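Side-chain contact in transcription antitermination protein NusB (Aquifex aeolicus, PDB 3R2C), which probably takes part in transcription antitermination, binding the boxA RNA sequence of ribosomal RNA operons so that their genes are fully transcribed: residues Trp18-Glu23 and Leu77-Arg82. Sequence-based numbering, arbitrary orientation.
Sequences WDLRGE and LGYVER. With nucleotides of chain E.
Arg82 holds Asp19 side-on, with two nitrogens converging on one carboxylate oxygen. The nearly straight bond runs from Arg82 NE to the syn lone pair of Asp19 OD2 at 2.8 Å. Arg82 NH2 reaches the same OD2 at 3.2 Å, bent to 136° and coming from above the carboxylate plane. Both bonds lie in the guanidinium plane, yet the two flat groups stand 81° apart, so this is no coplanar two-oxygen pairing. Asn83 ND2 also donates to OD2, while Asp19 OD1 receives a water that is hydrogen-bonded to Tyr79 OH as well.

An arginine suits this place because its branched head serves two sides: Arg82 NH1 donates to Leu77 O at 2.9 Å and also to the carbonyl oxygen of Ile74, fastening the loop before helix 79-94. The chain bends at chi3 (54°), which brings NH2 over the centre of the Tyr79 ring, 3.2 Å above its plane. A leucine here would probably leave Asp19 without its main countercharge and the Leu77 carbonyl without this donor.

Across the opposite face of Tyr79 lies Leu20, whose CD2 sits 3.7 Å from the ring centroid in a CH-pi contact. The tyrosine thus offers a flat surface to a cation and a methyl while its hydroxyl stays with water.

Gly78, the N-cap of helix 79-94, donates its backbone N to O4 of uridine 8 of chain E, and Glu81 OE2 accepts from the base N3 at 2.7 Å; together they read the Watson-Crick edge of the uracil. Through the Asp19-Arg82 salt bridge and the Leu20-Tyr79 packing, the contact ties the C-terminal end of helix 3-21 to the RNA-binding start of helix 79-94, with helix 117-137 packed against Leu77 and Glu81 and another protein chain against Leu20 and Tyr79.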
loop_
_atom_site.group_PDB
_atom_site.type_symbol
_atom_site.label_atom_id
_atom_site.label_comp_id
_atom_site.label_asym_id
_atom_site.label_seq_id
_atom_site.Cartn_x
_atom_site.Cartn_y
_atom_site.Cartn_z
ATOM N N TRP A 18 3.826 -3.875 3.491
ATOM C CA TRP A 18 5.160 -4.441 3.287
ATOM C C TRP A 18 6.119 -3.305 2.920
ATOM O O TRP A 18 7.232 -3.210 3.445
ATOM C CB TRP A 18 5.078 -5.463 2.159
ATOM C CG TRP A 18 6.344 -6.184 1.840
ATOM C CD1 TRP A 18 7.253 -6.692 2.715
ATOM C CD2 TRP A 18 6.821 -6.501 0.531
ATOM N NE1 TRP A 18 8.268 -7.311 2.031
ATOM C CE2 TRP A 18 8.024 -7.208 0.682
ATOM C CE3 TRP A 18 6.339 -6.264 -0.756
ATOM C CZ2 TRP A 18 8.764 -7.663 -0.398
ATOM C CZ3 TRP A 18 7.070 -6.712 -1.832
ATOM C CH2 TRP A 18 8.263 -7.415 -1.649
ATOM N N ASP A 19 5.652 -2.414 2.054
ATOM C CA ASP A 19 6.466 -1.299 1.586
ATOM C C ASP A 19 6.820 -0.411 2.780
ATOM O O ASP A 19 7.954 0.055 2.921
ATOM C CB ASP A 19 5.695 -0.505 0.523
ATOM C CG ASP A 19 6.614 0.253 -0.427
ATOM O OD1 ASP A 19 7.841 0.103 -0.341
ATOM O OD2 ASP A 19 6.110 1.019 -1.259
ATOM N N LEU A 20 5.848 -0.208 3.661
ATOM C CA LEU A 20 6.020 0.680 4.806
ATOM C C LEU A 20 6.809 0.073 5.960
ATOM O O LEU A 20 7.524 0.788 6.664
ATOM C CB LEU A 20 4.658 1.116 5.329
ATOM C CG LEU A 20 4.009 2.171 4.437
ATOM C CD1 LEU A 20 2.531 2.269 4.734
ATOM C CD2 LEU A 20 4.714 3.490 4.637
ATOM N N ARG A 21 6.691 -1.233 6.154
ATOM C CA ARG A 21 7.252 -1.872 7.347
ATOM C C ARG A 21 8.433 -2.787 7.062
ATOM O O ARG A 21 9.285 -2.974 7.921
ATOM C CB ARG A 21 6.169 -2.662 8.073
ATOM C CG ARG A 21 5.205 -1.757 8.823
ATOM C CD ARG A 21 3.967 -2.486 9.254
ATOM N NE ARG A 21 4.244 -3.653 10.100
ATOM C CZ ARG A 21 3.287 -4.469 10.540
ATOM N NH1 ARG A 21 2.016 -4.223 10.219
ATOM N NH2 ARG A 21 3.592 -5.527 11.281
ATOM N N GLY A 22 8.463 -3.385 5.877
ATOM C CA GLY A 22 9.564 -4.253 5.490
ATOM C C GLY A 22 9.591 -5.559 6.261
ATOM O O GLY A 22 10.633 -6.177 6.426
ATOM N N GLU A 23 8.446 -6.004 6.740
ATOM C CA GLU A 23 8.426 -7.256 7.495
ATOM C C GLU A 23 8.021 -8.412 6.589
ATOM O O GLU A 23 7.756 -8.207 5.414
ATOM C CB GLU A 23 7.487 -7.137 8.683
ATOM C CG GLU A 23 7.971 -6.109 9.693
ATOM C CD GLU A 23 6.933 -5.789 10.724
ATOM O OE1 GLU A 23 6.127 -6.690 11.041
ATOM O OE2 GLU A 23 6.916 -4.634 11.200
ATOM N N LEU A 77 7.078 7.703 -6.562
ATOM C CA LEU A 77 5.634 7.482 -6.483
ATOM C C LEU A 77 5.131 7.523 -5.052
ATOM O O LEU A 77 5.866 7.223 -4.121
ATOM C CB LEU A 77 5.293 6.130 -7.107
ATOM C CG LEU A 77 5.811 5.915 -8.535
ATOM C CD1 LEU A 77 5.076 4.735 -9.178
ATOM C CD2 LEU A 77 5.640 7.162 -9.367
ATOM N N GLY A 78 3.867 7.884 -4.866
ATOM C CA GLY A 78 3.239 7.725 -3.571
ATOM C C GLY A 78 3.250 6.251 -3.211
ATOM O O GLY A 78 3.376 5.393 -4.093
ATOM N N TYR A 79 3.139 5.949 -1.922
ATOM C CA TYR A 79 2.979 4.573 -1.464
ATOM C C TYR A 79 1.720 3.910 -2.047
ATOM O O TYR A 79 1.733 2.735 -2.387
ATOM C CB TYR A 79 2.940 4.528 0.071
ATOM C CG TYR A 79 4.326 4.548 0.662
ATOM C CD1 TYR A 79 4.990 5.746 0.907
ATOM C CD2 TYR A 79 4.993 3.367 0.927
ATOM C CE1 TYR A 79 6.295 5.753 1.434
ATOM C CE2 TYR A 79 6.294 3.363 1.433
ATOM C CZ TYR A 79 6.938 4.554 1.682
ATOM O OH TYR A 79 8.221 4.526 2.199
ATOM N N VAL A 80 0.629 4.651 -2.176
ATOM C CA VAL A 80 -0.573 4.064 -2.767
ATOM C C VAL A 80 -0.342 3.714 -4.245
ATOM O O VAL A 80 -0.630 2.596 -4.691
ATOM C CB VAL A 80 -1.788 4.999 -2.624
ATOM C CG1 VAL A 80 -2.949 4.515 -3.502
ATOM C CG2 VAL A 80 -2.205 5.085 -1.159
ATOM N N GLU A 81 0.206 4.658 -4.996
ATOM C CA GLU A 81 0.400 4.470 -6.439
ATOM C C GLU A 81 1.406 3.350 -6.740
ATOM O O GLU A 81 1.185 2.524 -7.625
ATOM C CB GLU A 81 0.881 5.770 -7.085
ATOM C CG GLU A 81 -0.134 6.905 -7.021
ATOM C CD GLU A 81 0.015 7.786 -5.787
ATOM O OE1 GLU A 81 0.263 7.275 -4.672
ATOM O OE2 GLU A 81 -0.128 9.015 -5.936
ATOM N N ARG A 82 2.502 3.308 -5.995
ATOM C CA ARG A 82 3.554 2.344 -6.294
ATOM C C ARG A 82 3.046 0.929 -6.042
ATOM O O ARG A 82 3.277 0.033 -6.828
ATOM C CB ARG A 82 4.831 2.637 -5.492
ATOM C CG ARG A 82 5.894 1.531 -5.524
ATOM C CD ARG A 82 7.216 1.986 -4.839
ATOM N NE ARG A 82 6.958 2.471 -3.486
ATOM C CZ ARG A 82 6.945 3.751 -3.123
ATOM N NH1 ARG A 82 7.239 4.712 -3.995
ATOM N NH2 ARG A 82 6.654 4.072 -1.867
ATOM P P U E 8 1.932 13.618 -15.308
ATOM O OP1 U E 8 1.304 14.400 -16.408
ATOM O OP2 U E 8 3.415 13.571 -15.216
ATOM O "O5'" U E 8 1.316 14.048 -13.905
ATOM C "C5'" U E 8 -0.042 13.770 -13.599
ATOM C "C4'" U E 8 -0.354 14.035 -12.147
ATOM O "O4'" U E 8 -0.183 12.811 -11.365
ATOM C "C3'" U E 8 0.521 15.099 -11.462
ATOM O "O3'" U E 8 -0.287 15.898 -10.602
ATOM C "C2'" U E 8 1.465 14.259 -10.610
ATOM O "O2'" U E 8 2.014 14.931 -9.499
ATOM C "C1'" U E 8 0.521 13.146 -10.190
ATOM N N1 U E 8 1.182 11.948 -9.621
ATOM C C2 U E 8 0.452 11.326 -8.619
ATOM O O2 U E 8 -0.669 11.680 -8.282
ATOM N N3 U E 8 1.073 10.247 -8.050
ATOM C C4 U E 8 2.326 9.752 -8.352
ATOM O O4 U E 8 2.732 8.770 -7.734
ATOM C C5 U E 8 3.036 10.464 -9.377
ATOM C C6 U E 8 2.456 11.526 -9.952
HETATM O O HOH W 1 9.658 2.377 0.686
#